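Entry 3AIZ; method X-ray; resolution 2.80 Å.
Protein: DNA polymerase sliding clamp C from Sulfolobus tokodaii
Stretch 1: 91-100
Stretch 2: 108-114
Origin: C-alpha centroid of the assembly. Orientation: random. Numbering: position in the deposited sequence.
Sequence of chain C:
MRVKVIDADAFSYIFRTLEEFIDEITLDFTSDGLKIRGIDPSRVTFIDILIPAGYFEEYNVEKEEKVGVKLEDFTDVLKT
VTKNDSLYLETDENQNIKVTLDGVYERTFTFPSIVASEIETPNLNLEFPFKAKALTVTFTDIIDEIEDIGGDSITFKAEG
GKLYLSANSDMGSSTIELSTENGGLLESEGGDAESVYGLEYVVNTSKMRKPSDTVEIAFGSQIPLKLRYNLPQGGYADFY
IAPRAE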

# COMPACT_ATOMS: atom_id res chain seq x y z
N THR C 91 -12.90 4.28 -47.05
CA THR C 91 -14.18 4.94 -47.24
C THR C 91 -15.13 4.06 -48.04
O THR C 91 -14.79 3.59 -49.12
CB THR C 91 -14.01 6.29 -47.98
OG1 THR C 91 -13.14 7.14 -47.23
CG2 THR C 91 -15.36 6.97 -48.15
N ASP C 92 -16.33 3.83 -47.50
CA ASP C 92 -17.30 2.94 -48.13
C ASP C 92 -18.17 3.64 -49.16
O ASP C 92 -19.34 3.28 -49.34
CB ASP C 92 -18.17 2.27 -47.07
CG ASP C 92 -18.97 3.26 -46.25
OD1 ASP C 92 -19.01 4.45 -46.63
OD2 ASP C 92 -19.57 2.85 -45.23
N GLU C 93 -17.60 4.63 -49.84
CA GLU C 93 -18.32 5.40 -50.87
C GLU C 93 -19.40 6.30 -50.27
O GLU C 93 -19.59 7.43 -50.73
CB GLU C 93 -18.90 4.47 -51.94
CG GLU C 93 -17.86 3.66 -52.70
CD GLU C 93 -16.83 4.54 -53.39
OE1 GLU C 93 -17.05 4.91 -54.56
OE2 GLU C 93 -15.80 4.86 -52.76
N ASN C 94 -20.10 5.80 -49.26
CA ASN C 94 -21.06 6.61 -48.53
C ASN C 94 -20.36 7.64 -47.65
O ASN C 94 -20.95 8.20 -46.72
CB ASN C 94 -21.99 5.73 -47.68
CG ASN C 94 -23.06 5.05 -48.50
OD1 ASN C 94 -23.22 5.33 -49.69
ND2 ASN C 94 -23.81 4.15 -47.87
N GLN C 95 -19.08 7.86 -47.94
CA GLN C 95 -18.26 8.83 -47.21
C GLN C 95 -17.94 8.36 -45.80
O GLN C 95 -17.05 8.91 -45.14
CB GLN C 95 -18.93 10.20 -47.20
CG GLN C 95 -19.08 10.83 -48.58
CD GLN C 95 -19.86 12.14 -48.55
OE1 GLN C 95 -20.66 12.38 -47.64
NE2 GLN C 95 -19.63 12.98 -49.55
N ASN C 96 -18.66 7.35 -45.33
CA ASN C 96 -18.43 6.80 -43.99
C ASN C 96 -17.04 6.19 -43.85
O ASN C 96 -16.58 5.47 -44.73
CB ASN C 96 -19.50 5.76 -43.66
CG ASN C 96 -20.89 6.36 -43.57
OD1 ASN C 96 -21.90 5.65 -43.67
ND2 ASN C 96 -20.96 7.68 -43.40
N ILE C 97 -16.39 6.49 -42.73
CA ILE C 97 -15.05 5.98 -42.47
C ILE C 97 -15.09 4.53 -41.99
O ILE C 97 -15.96 4.15 -41.20
CB ILE C 97 -14.31 6.86 -41.43
CG1 ILE C 97 -12.85 6.44 -41.30
CG2 ILE C 97 -15.02 6.81 -40.08
CD1 ILE C 97 -12.02 6.74 -42.53
N LYS C 98 -14.16 3.71 -42.47
CA LYS C 98 -14.07 2.31 -42.08
C LYS C 98 -12.76 2.01 -41.36
O LYS C 98 -11.68 2.26 -41.89
CB LYS C 98 -14.19 1.39 -43.30
CG LYS C 98 -15.61 1.06 -43.71
CD LYS C 98 -15.64 -0.00 -44.79
CE LYS C 98 -17.06 -0.41 -45.14
NZ LYS C 98 -17.10 -1.38 -46.27
N VAL C 99 -12.87 1.49 -40.14
CA VAL C 99 -11.70 1.08 -39.38
C VAL C 99 -11.66 -0.44 -39.27
O VAL C 99 -12.57 -1.04 -38.70
CB VAL C 99 -11.70 1.70 -37.97
CG1 VAL C 99 -10.37 1.46 -37.28
CG2 VAL C 99 -12.01 3.18 -38.04
N THR C 100 -10.62 -1.05 -39.82
CA THR C 100 -10.50 -2.50 -39.81
C THR C 100 -9.30 -2.96 -39.01
O THR C 100 -8.16 -2.84 -39.46
CB THR C 100 -10.40 -3.06 -41.24
OG1 THR C 100 -11.55 -2.67 -42.00
CG2 THR C 100 -10.32 -4.58 -41.20
N THR C 108 -14.36 -4.96 -38.30
CA THR C 108 -14.51 -3.67 -38.96
C THR C 108 -15.59 -2.80 -38.32
O THR C 108 -16.76 -3.16 -38.29
CB THR C 108 -14.82 -3.83 -40.46
OG1 THR C 108 -13.68 -4.38 -41.13
CG2 THR C 108 -15.18 -2.49 -41.08
N PHE C 109 -15.18 -1.64 -37.81
CA PHE C 109 -16.11 -0.65 -37.28
C PHE C 109 -16.36 0.42 -38.33
O PHE C 109 -15.49 0.73 -39.14
CB PHE C 109 -15.54 -0.00 -36.01
CG PHE C 109 -15.39 -0.95 -34.86
CD1 PHE C 109 -14.27 -1.76 -34.75
CD2 PHE C 109 -16.35 -1.01 -33.86
CE1 PHE C 109 -14.13 -2.62 -33.68
CE2 PHE C 109 -16.21 -1.87 -32.80
CZ PHE C 109 -15.10 -2.68 -32.70
N THR C 110 -17.57 0.98 -38.32
CA THR C 110 -17.91 2.05 -39.25
C THR C 110 -18.55 3.22 -38.53
O THR C 110 -19.39 3.04 -37.65
CB THR C 110 -18.86 1.55 -40.35
OG1 THR C 110 -18.12 0.78 -41.31
CG2 THR C 110 -19.52 2.72 -41.07
N PHE C 111 -18.14 4.43 -38.89
CA PHE C 111 -18.66 5.64 -38.27
C PHE C 111 -19.34 6.52 -39.31
O PHE C 111 -18.85 6.65 -40.43
CB PHE C 111 -17.54 6.41 -37.57
CG PHE C 111 -16.74 5.57 -36.62
CD1 PHE C 111 -15.56 4.97 -37.03
CD2 PHE C 111 -17.17 5.37 -35.32
CE1 PHE C 111 -14.82 4.19 -36.16
CE2 PHE C 111 -16.43 4.60 -34.44
CZ PHE C 111 -15.25 4.01 -34.86
N PRO C 112 -20.48 7.12 -38.94
CA PRO C 112 -21.18 8.03 -39.84
C PRO C 112 -20.38 9.31 -40.05
O PRO C 112 -19.71 9.76 -39.12
CB PRO C 112 -22.47 8.33 -39.08
CG PRO C 112 -22.10 8.18 -37.65
CD PRO C 112 -21.14 7.03 -37.63
N SER C 113 -20.46 9.88 -41.24
CA SER C 113 -19.77 11.14 -41.51
C SER C 113 -20.55 12.31 -40.91
O SER C 113 -21.78 12.27 -40.82
CB SER C 113 -19.59 11.35 -43.01
OG SER C 113 -18.72 10.37 -43.55
N ILE C 114 -19.82 13.33 -40.48
CA ILE C 114 -20.43 14.52 -39.89
C ILE C 114 -19.85 15.78 -40.51
O ILE C 114 -18.82 15.74 -41.17
CB ILE C 114 -20.22 14.55 -38.37
CG1 ILE C 114 -18.74 14.43 -38.04
CG2 ILE C 114 -21.00 13.42 -37.70
CD1 ILE C 114 -18.45 14.31 -36.56

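Neighbouring antiparallel strands are held by paired backbone hydrogen bonds that recur at every second residue, and the sliding clamp strands 97-100 and 108-111 illustrate the rule well. The Val-99/Phe-109 pair is the tightest: Val-99 N donates to Phe-109 O at 2.9 Å, and Phe-109 N returns the bond to Val-99 O at 2.8 Å. Two residues along, Phe-111 N reaches Ile-97 O at 3.2 Å and nearly straight, whereas the reciprocal bond from Ile-97 N to Phe-111 O is weak, 3.4 Å long and bent to 131°. The same carbonyls also receive CA-H...O contacts, from Thr-108 CA to Val-99 O (3.3 Å) and from Thr-110 CA to Ile-97 O (3.5 Å).

The intervening pairs, Lys-98/Thr-110 and Thr-100/Thr-108, lack such backbone bonds, and their side chains share one face. There the hydroxyls Thr-100 OG1 and Thr-108 OG1 hydrogen-bond at 2.9 Å, while the aliphatic part of Lys-98 passes Thr-110, with Lys-98 CG 3.5 Å from Thr-110 OG1.

Ile-97, Val-99, Phe-109 and Phe-111 occupy the opposite, buried face. Val-99 CG2 meets the edge of the Phe-111 ring, 3.5 Å from Phe-111 CE1, and Ile-97 CG2 lies 3.6 Å from Phe-111 CB, so apolar packing reinforces the backbone ladder.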